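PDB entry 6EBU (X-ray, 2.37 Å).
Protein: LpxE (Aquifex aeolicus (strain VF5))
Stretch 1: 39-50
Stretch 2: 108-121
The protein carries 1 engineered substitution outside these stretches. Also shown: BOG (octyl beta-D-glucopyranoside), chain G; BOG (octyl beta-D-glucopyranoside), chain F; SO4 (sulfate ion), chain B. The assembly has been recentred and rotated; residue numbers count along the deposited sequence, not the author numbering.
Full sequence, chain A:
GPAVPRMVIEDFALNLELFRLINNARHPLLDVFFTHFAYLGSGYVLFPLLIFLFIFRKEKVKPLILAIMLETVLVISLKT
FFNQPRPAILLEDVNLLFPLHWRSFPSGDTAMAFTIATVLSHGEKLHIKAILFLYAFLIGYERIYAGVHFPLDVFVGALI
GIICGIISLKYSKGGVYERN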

ATOM      1  N   TYR A  39      -7.741  -6.453  -4.455  1.00 41.27           N
ATOM      2  CA  TYR A  39      -8.807  -6.331  -3.465  1.00 36.40           C
ATOM      3  C   TYR A  39      -8.283  -6.454  -2.039  1.00 36.41           C
ATOM      4  O   TYR A  39      -8.820  -5.822  -1.123  1.00 34.92           O
ATOM      5  CB  TYR A  39      -9.871  -7.397  -3.727  1.00 41.39           C
ATOM      6  CG  TYR A  39     -11.134  -7.247  -2.910  1.00 41.03           C
ATOM      7  CD1 TYR A  39     -12.209  -6.517  -3.397  1.00 45.62           C
ATOM      8  CD2 TYR A  39     -11.258  -7.847  -1.663  1.00 40.34           C
ATOM      9  CE1 TYR A  39     -13.370  -6.378  -2.661  1.00 51.73           C
ATOM     10  CE2 TYR A  39     -12.416  -7.716  -0.920  1.00 43.87           C
ATOM     11  CZ  TYR A  39     -13.470  -6.980  -1.426  1.00 48.17           C
ATOM     12  OH  TYR A  39     -14.630  -6.838  -0.700  1.00 53.48           O
ATOM     13  N   LEU A  40      -7.240  -7.259  -1.831  1.00 35.35           N
ATOM     14  CA  LEU A  40      -6.684  -7.456  -0.500  1.00 32.38           C
ATOM     15  C   LEU A  40      -5.942  -6.233   0.020  1.00 35.51           C
ATOM     16  O   LEU A  40      -5.622  -6.185   1.213  1.00 36.41           O
ATOM     17  CB  LEU A  40      -5.753  -8.663  -0.504  1.00 36.39           C
ATOM     18  CG  LEU A  40      -6.432  -9.952  -0.960  1.00 40.95           C
ATOM     19  CD1 LEU A  40      -5.417 -11.084  -1.071  1.00 42.98           C
ATOM     20  CD2 LEU A  40      -7.572 -10.312  -0.019  1.00 39.74           C
ATOM     21  N   GLY A  41      -5.657  -5.257  -0.834  1.00 36.39           N
ATOM     22  CA  GLY A  41      -5.090  -3.996  -0.415  1.00 40.02           C
ATOM     23  C   GLY A  41      -6.078  -2.856  -0.326  1.00 38.62           C
ATOM     24  O   GLY A  41      -5.668  -1.722  -0.065  1.00 43.79           O
ATOM     25  N   SER A  42      -7.364  -3.118  -0.535  1.00 34.97           N
ATOM     26  CA  SER A  42      -8.395  -2.099  -0.421  1.00 38.76           C
ATOM     27  C   SER A  42      -8.996  -2.095   0.983  1.00 34.13           C
ATOM     28  O   SER A  42      -8.775  -3.001   1.791  1.00 34.71           O
ATOM     29  CB  SER A  42      -9.488  -2.330  -1.461  1.00 34.52           C
ATOM     30  OG  SER A  42     -10.229  -3.501  -1.160  1.00 37.17           O
ATOM     31  N   GLY A  43      -9.775  -1.053   1.271  1.00 39.85           N
ATOM     32  CA  GLY A  43     -10.458  -0.969   2.547  1.00 36.67           C
ATOM     33  C   GLY A  43     -11.570  -1.979   2.731  1.00 38.65           C
ATOM     34  O   GLY A  43     -12.105  -2.088   3.839  1.00 41.82           O
ATOM     35  N   TYR A  44     -11.926  -2.718   1.680  1.00 35.27           N
ATOM     36  CA  TYR A  44     -12.998  -3.701   1.770  1.00 36.95           C
ATOM     37  C   TYR A  44     -12.604  -4.946   2.552  1.00 34.81           C
ATOM     38  O   TYR A  44     -13.478  -5.762   2.857  1.00 38.30           O
ATOM     39  CB  TYR A  44     -13.460  -4.099   0.369  1.00 40.54           C
ATOM     40  CG  TYR A  44     -14.067  -2.961  -0.411  1.00 41.85           C
ATOM     41  CD1 TYR A  44     -15.307  -2.442  -0.063  1.00 43.14           C
ATOM     42  CD2 TYR A  44     -13.399  -2.401  -1.492  1.00 49.96           C
ATOM     43  CE1 TYR A  44     -15.867  -1.398  -0.774  1.00 47.70           C
ATOM     44  CE2 TYR A  44     -13.949  -1.358  -2.209  1.00 48.86           C
ATOM     45  CZ  TYR A  44     -15.183  -0.859  -1.844  1.00 56.80           C
ATOM     46  OH  TYR A  44     -15.735   0.180  -2.556  1.00 78.55           O
ATOM     47  N   VAL A  45     -11.320  -5.119   2.876  1.00 32.89           N
ATOM     48  CA  VAL A  45     -10.909  -6.221   3.741  1.00 27.66           C
ATOM     49  C   VAL A  45     -10.921  -5.842   5.214  1.00 30.60           C
ATOM     50  O   VAL A  45     -10.792  -6.732   6.069  1.00 33.51           O
ATOM     51  CB  VAL A  45      -9.503  -6.735   3.371  1.00 31.33           C
ATOM     52  CG1 VAL A  45      -9.432  -7.067   1.891  1.00 45.40           C
ATOM     53  CG2 VAL A  45      -8.444  -5.711   3.748  1.00 30.41           C
ATOM     54  N   LEU A  46     -11.089  -4.558   5.541  1.00 30.21           N
ATOM     55  CA  LEU A  46     -10.965  -4.115   6.928  1.00 42.26           C
ATOM     56  C   LEU A  46     -12.070  -4.696   7.801  1.00 39.87           C
ATOM     57  O   LEU A  46     -11.794  -5.298   8.847  1.00 40.45           O
ATOM     58  CB  LEU A  46     -10.975  -2.587   6.991  1.00 42.84           C
ATOM     59  CG  LEU A  46      -9.696  -1.905   6.506  1.00 37.24           C
ATOM     60  CD1 LEU A  46      -9.716  -0.416   6.817  1.00 41.38           C
ATOM     61  CD2 LEU A  46      -8.485  -2.573   7.134  1.00 37.03           C
ATOM     62  N   PHE A  47     -13.327  -4.517   7.395  1.00 38.83           N
ATOM     63  CA  PHE A  47     -14.439  -5.072   8.164  1.00 37.84           C
ATOM     64  C   PHE A  47     -14.355  -6.590   8.284  1.00 37.08           C
ATOM     65  O   PHE A  47     -14.491  -7.103   9.408  1.00 36.24           O
ATOM     66  CB  PHE A  47     -15.765  -4.611   7.545  1.00 42.73           C
ATOM     67  CG  PHE A  47     -16.933  -4.637   8.494  1.00 36.46           C
ATOM     68  CD1 PHE A  47     -16.794  -5.113   9.789  1.00 42.96           C
ATOM     69  CD2 PHE A  47     -18.174  -4.178   8.086  1.00 39.89           C
ATOM     70  CE1 PHE A  47     -17.871  -5.135  10.653  1.00 47.64           C
ATOM     71  CE2 PHE A  47     -19.253  -4.197   8.945  1.00 36.33           C
ATOM     72  CZ  PHE A  47     -19.102  -4.675  10.232  1.00 44.19           C
ATOM     73  N   PRO A  48     -14.134  -7.361   7.208  1.00 40.52           N
ATOM     74  CA  PRO A  48     -13.927  -8.807   7.402  1.00 36.34           C
ATOM     75  C   PRO A  48     -12.768  -9.134   8.328  1.00 38.75           C
ATOM     76  O   PRO A  48     -12.874 -10.059   9.143  1.00 46.54           O
ATOM     77  CB  PRO A  48     -13.676  -9.314   5.975  1.00 34.89           C
ATOM     78  CG  PRO A  48     -14.384  -8.340   5.106  1.00 35.63           C
ATOM     79  CD  PRO A  48     -14.205  -7.012   5.776  1.00 38.44           C
ATOM     80  N   LEU A  49     -11.663  -8.392   8.231  1.00 36.15           N
ATOM     81  CA  LEU A  49     -10.496  -8.682   9.057  1.00 32.81           C
ATOM     82  C   LEU A  49     -10.765  -8.378  10.527  1.00 34.48           C
ATOM     83  O   LEU A  49     -10.417  -9.172  11.409  1.00 32.10           O
ATOM     84  CB  LEU A  49      -9.290  -7.887   8.557  1.00 40.02           C
ATOM     85  CG  LEU A  49      -8.069  -7.839   9.476  1.00 38.99           C
ATOM     86  CD1 LEU A  49      -7.439  -9.219   9.591  1.00 41.16           C
ATOM     87  CD2 LEU A  49      -7.055  -6.829   8.967  1.00 37.04           C
ATOM     88  N   LEU A  50     -11.376  -7.226  10.810  1.00 34.68           N
ATOM     89  CA  LEU A  50     -11.614  -6.838  12.196  1.00 38.64           C
ATOM     90  C   LEU A  50     -12.537  -7.825  12.898  1.00 38.59           C
ATOM     91  O   LEU A  50     -12.353  -8.123  14.085  1.00 43.14           O
ATOM     92  CB  LEU A  50     -12.191  -5.424  12.253  1.00 48.00           C
ATOM     93  CG  LEU A  50     -11.173  -4.289  12.114  1.00 59.10           C
ATOM     94  CD1 LEU A  50     -11.875  -2.960  11.878  1.00 59.11           C
ATOM     95  CD2 LEU A  50     -10.282  -4.214  13.345  1.00 47.38           C
ATOM     96  N   GLY A 108      -2.149   4.705  -0.633  1.00 33.21           N
ATOM     97  CA  GLY A 108      -2.986   4.333   0.497  1.00 34.93           C
ATOM     98  C   GLY A 108      -3.116   2.831   0.673  1.00 31.54           C
ATOM     99  O   GLY A 108      -3.167   2.335   1.801  1.00 38.42           O
ATOM    100  N   ASP A 109      -3.181   2.087  -0.435  1.00 34.06           N
ATOM    101  CA  ASP A 109      -3.237   0.631  -0.344  1.00 30.88           C
ATOM    102  C   ASP A 109      -1.970   0.070   0.287  1.00 33.97           C
ATOM    103  O   ASP A 109      -2.031  -0.854   1.107  1.00 35.43           O
ATOM    104  CB  ASP A 109      -3.442   0.018  -1.727  1.00 32.94           C
ATOM    105  CG  ASP A 109      -4.843   0.211  -2.244  1.00 49.36           C
ATOM    106  OD1 ASP A 109      -5.668   0.821  -1.528  1.00 52.25           O
ATOM    107  OD2 ASP A 109      -5.115  -0.249  -3.371  1.00 49.00           O
ATOM    108  N   THR A 110      -0.812   0.610  -0.095  1.00 29.49           N
ATOM    109  CA  THR A 110       0.443   0.168   0.503  1.00 32.73           C
ATOM    110  C   THR A 110       0.503   0.521   1.985  1.00 30.02           C
ATOM    111  O   THR A 110       0.930  -0.297   2.807  1.00 32.33           O
ATOM    112  CB  THR A 110       1.622   0.782  -0.251  1.00 32.09           C
ATOM    113  OG1 THR A 110       1.503   0.480  -1.648  1.00 42.36           O
ATOM    114  CG2 THR A 110       2.939   0.234   0.269  1.00 34.44           C
ATOM    115  N   ALA A 111       0.062   1.729   2.345  1.00 28.25           N
ATOM    116  CA  ALA A 111       0.093   2.148   3.744  1.00 26.98           C
ATOM    117  C   ALA A 111      -0.797   1.259   4.608  1.00 33.77           C
ATOM    118  O   ALA A 111      -0.395   0.831   5.696  1.00 36.91           O
ATOM    119  CB  ALA A 111      -0.326   3.615   3.856  1.00 26.00           C
ATOM    120  N   MET A 112      -2.012   0.966   4.136  1.00 39.38           N
ATOM    121  CA  MET A 112      -2.908   0.091   4.888  1.00 41.17           C
ATOM    122  C   MET A 112      -2.335  -1.315   5.004  1.00 34.19           C
ATOM    123  O   MET A 112      -2.375  -1.925   6.081  1.00 31.78           O
ATOM    124  CB  MET A 112      -4.288   0.053   4.224  1.00 34.54           C
ATOM    125  CG  MET A 112      -5.323  -0.767   4.986  1.00 31.74           C
ATOM    126  SD  MET A 112      -6.649  -1.421   3.944  1.00 29.27           S
ATOM    127  CE  MET A 112      -5.804  -2.771   3.125  1.00 36.63           C
ATOM    128  N   ALA A 113      -1.790  -1.845   3.906  1.00 29.29           N
ATOM    129  CA  ALA A 113      -1.258  -3.203   3.923  1.00 34.53           C
ATOM    130  C   ALA A 113      -0.081  -3.326   4.882  1.00 30.07           C
ATOM    131  O   ALA A 113       0.029  -4.314   5.618  1.00 36.81           O
ATOM    132  CB  ALA A 113      -0.854  -3.625   2.510  1.00 28.87           C
ATOM    133  N   PHE A 114       0.808  -2.331   4.897  1.00 34.47           N
ATOM    134  CA  PHE A 114       1.920  -2.360   5.841  1.00 37.15           C
ATOM    135  C   PHE A 114       1.465  -2.044   7.259  1.00 36.93           C
ATOM    136  O   PHE A 114       2.102  -2.486   8.220  1.00 41.06           O
ATOM    137  CB  PHE A 114       3.018  -1.390   5.397  1.00 41.96           C
ATOM    138  CG  PHE A 114       3.984  -1.990   4.414  1.00 38.16           C
ATOM    139  CD1 PHE A 114       3.702  -1.983   3.056  1.00 28.26           C
ATOM    140  CD2 PHE A 114       5.159  -2.581   4.847  1.00 36.68           C
ATOM    141  CE1 PHE A 114       4.584  -2.544   2.147  1.00 40.99           C
ATOM    142  CE2 PHE A 114       6.045  -3.144   3.943  1.00 36.27           C
ATOM    143  CZ  PHE A 114       5.756  -3.125   2.592  1.00 35.34           C
ATOM    144  N   THR A 115       0.372  -1.294   7.409  1.00 35.60           N
ATOM    145  CA  THR A 115      -0.225  -1.111   8.728  1.00 36.23           C
ATOM    146  C   THR A 115      -0.774  -2.427   9.258  1.00 33.13           C
ATOM    147  O   THR A 115      -0.568  -2.778  10.427  1.00 39.63           O
ATOM    148  CB  THR A 115      -1.336  -0.063   8.663  1.00 40.87           C
ATOM    149  OG1 THR A 115      -0.821   1.158   8.121  1.00 41.96           O
ATOM    150  CG2 THR A 115      -1.890   0.196  10.038  1.00 35.42           C
ATOM    151  N   ILE A 116      -1.488  -3.165   8.408  1.00 37.78           N
ATOM    152  CA  ILE A 116      -1.994  -4.479   8.792  1.00 34.17           C
ATOM    153  C   ILE A 116      -0.840  -5.404   9.155  1.00 35.16           C
ATOM    154  O   ILE A 116      -0.850  -6.058  10.205  1.00 34.71           O
ATOM    155  CB  ILE A 116      -2.855  -5.065   7.658  1.00 36.20           C
ATOM    156  CG1 ILE A 116      -4.124  -4.232   7.470  1.00 29.53           C
ATOM    157  CG2 ILE A 116      -3.183  -6.528   7.928  1.00 30.89           C
ATOM    158  CD1 ILE A 116      -4.906  -4.575   6.218  1.00 25.44           C
ATOM    159  N   ALA A 117       0.182  -5.458   8.297  1.00 30.26           N
ATOM    160  CA  ALA A 117       1.290  -6.379   8.530  1.00 35.77           C
ATOM    161  C   ALA A 117       2.077  -6.007   9.782  1.00 33.31           C
ATOM    162  O   ALA A 117       2.547  -6.889  10.506  1.00 40.37           O
ATOM    163  CB  ALA A 117       2.208  -6.420   7.308  1.00 30.68           C
ATOM    164  N   THR A 118       2.234  -4.711  10.056  1.00 34.05           N
ATOM    165  CA  THR A 118       3.002  -4.295  11.227  1.00 33.55           C
ATOM    166  C   THR A 118       2.276  -4.652  12.521  1.00 36.92           C
ATOM    167  O   THR A 118       2.876  -5.214  13.445  1.00 41.03           O
ATOM    168  CB  THR A 118       3.286  -2.791  11.164  1.00 40.85           C
ATOM    169  OG1 THR A 118       4.136  -2.509  10.044  1.00 35.92           O
ATOM    170  CG2 THR A 118       3.962  -2.312  12.436  1.00 35.57           C
ATOM    171  N   VAL A 119       0.978  -4.351  12.598  1.00 36.31           N
ATOM    172  CA  VAL A 119       0.234  -4.577  13.835  1.00 30.47           C
ATOM    173  C   VAL A 119      -0.007  -6.066  14.058  1.00 38.47           C
ATOM    174  O   VAL A 119       0.064  -6.557  15.191  1.00 38.25           O
ATOM    175  CB  VAL A 119      -1.087  -3.786  13.813  1.00 36.40           C
ATOM    176  CG1 VAL A 119      -1.949  -4.134  15.021  1.00 40.10           C
ATOM    177  CG2 VAL A 119      -0.806  -2.291  13.763  1.00 37.27           C
ATOM    178  N   LEU A 120      -0.286  -6.813  12.990  1.00 32.56           N
ATOM    179  CA  LEU A 120      -0.629  -8.219  13.156  1.00 37.91           C
ATOM    180  C   LEU A 120       0.592  -9.123  13.279  1.00 43.07           C
ATOM    181  O   LEU A 120       0.458 -10.247  13.772  1.00 45.41           O
ATOM    182  CB  LEU A 120      -1.515  -8.689  12.000  1.00 34.42           C
ATOM    183  CG  LEU A 120      -2.888  -8.015  11.900  1.00 44.55           C
ATOM    184  CD1 LEU A 120      -3.831  -8.829  11.029  1.00 26.64           C
ATOM    185  CD2 LEU A 120      -3.491  -7.788  13.284  1.00 38.34           C
ATOM    186  N   SER A 121       1.773  -8.669  12.851  1.00 39.15           N
ATOM    187  CA  SER A 121       2.985  -9.460  13.038  1.00 40.99           C
ATOM    188  C   SER A 121       3.523  -9.390  14.460  1.00 44.37           C
ATOM    189  O   SER A 121       4.326 -10.245  14.844  1.00 41.11           O
ATOM    190  CB  SER A 121       4.085  -9.002  12.075  1.00 37.26           C
ATOM    191  OG  SER A 121       3.690  -9.163  10.726  1.00 45.47           O
TER
HETATM  192  O1  BOG G 206     -10.416   1.316  -1.186  0.74 58.69           O
HETATM  193  C1' BOG G 206     -11.039   1.888  -0.036  0.74 63.75           C
HETATM  194  C2' BOG G 206     -12.515   1.434   0.037  0.74 61.30           C
HETATM  195  C3' BOG G 206     -13.211   2.091   1.271  0.74 60.10           C
HETATM  196  C4' BOG G 206     -13.990   1.013   2.077  0.74 52.66           C
HETATM  197  C5' BOG G 206     -14.281   1.544   3.499  0.74 58.55           C
HETATM  198  C6' BOG G 206     -14.440   0.373   4.493  0.74 56.73           C
HETATM  199  C7' BOG G 206     -13.968   0.819   5.876  0.74 56.06           C
HETATM  200  C8' BOG G 206     -14.659  -0.009   6.962  0.74 53.63           C
HETATM  201  O1  BOG F 205      -8.405   3.449  -3.889  0.62 59.97           O
HETATM  202  C1' BOG F 205      -8.099   2.161  -3.357  0.62 60.75           C
HETATM  203  C2' BOG F 205      -8.887   1.085  -4.137  0.62 59.88           C
HETATM  204  C3' BOG F 205      -8.099  -0.261  -4.117  0.62 53.96           C
HETATM  205  C4' BOG F 205      -7.977  -0.827  -5.559  0.62 58.28           C
HETATM  206  C5' BOG F 205      -7.653   0.316  -6.548  0.62 56.07           C
HETATM  207  C6' BOG F 205      -7.897  -0.161  -7.994  0.62 58.18           C
HETATM  208  C7' BOG F 205      -9.387  -0.110  -8.321  0.62 58.42           C
HETATM  209  C8' BOG F 205      -9.856   1.347  -8.341  0.62 56.78           C
HETATM  210  S   SO4 B 201      -4.285   4.478  -3.559  1.00 53.74           S
HETATM  211  O1  SO4 B 201      -3.479   3.287  -3.819  1.00 53.58           O
HETATM  212  O2  SO4 B 201      -5.022   4.842  -4.764  1.00 53.46           O
HETATM  213  O3  SO4 B 201      -3.399   5.573  -3.177  1.00 52.52           O
HETATM  214  O4  SO4 B 201      -5.225   4.207  -2.475  1.00 51.47           O

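The two stretches meet in a small, mainly apolar contact, with backbone carbonyls and one carboxylate at the turn end, burying 364 Å² in total and crossed by no hydrogen bond, in which one face of a regular helix packs against a turn and the helix that follows it. Stretch 2 is helical from Gly-108 onward. Stretch 1 passes through two 3-10 segments, 39-41 (begun earlier in the chain) and 43-45, before its own helix forms. The two helices run nearly parallel, 6° apart, but their axes come no closer than 13.2 Å, and side chains span the gap between them. The backbones draw together at the turn, where Gly-41 CA lies 5.0 Å from Asp-109 CA; further along, Leu-46 CA and Ile-116 CA are 9.2 Å apart.

Gly-41 has no side chain, and an ideal CB there would lie 3.7 Å from Asp-109 CB. Its carbonyl meets Asp-109 in two ways: Gly-41 O is 3.4 Å from Asp-109 CA in a CA-H...O contact, and 2.9 Å from Asp-109 OD1. The latter pair is two acceptors, close but not a hydrogen bond. The turn is held from within: Ser-42, in the p rotamer, donates from OG to Tyr-39 O at 2.7 Å, while Ser-42 N reaches the same Tyr-39 O at 3.1 Å. Tyr-44 N adds a weak bond to Ser-42 OG at 3.4 Å.

Met-112 has the largest covered area, 82 Å². Its CB points toward stretch 1, and chi angles of t, t and p bring the methyl against the turn, with Met-112 CE 3.3 Å from Ser-42 O and 3.4 Å from Gly-41 O. Met-112 CE also lies 4.0 Å from Val-45 CG2, while Met-112 SD is 3.9 Å from Leu-46 CD2. The thioether thus bridges the carbonyl-lined turn and the aliphatic surface beyond it.

One turn on, Ile-116 CD1 approaches Leu-46 CD2 at 4.2 Å and Val-45 CG2 at 4.5 Å. The CB of Leu-46 points sideways, but the end of its side chain comes nearer the helix. The CA-to-CB bond of Leu-49 points toward stretch 2, and its side chain touches two residues there: Leu-49 CD2 lies 4.0 Å from Ile-116 CG2, and Leu-49 CD1 lies 3.9 Å from Leu-120 CD1. Met-112, Ile-116 and Leu-120, spaced four apart, therefore form a single stripe along the helix, and dispersion and the exclusion of solvent are the forces to be expected between such aliphatic groups.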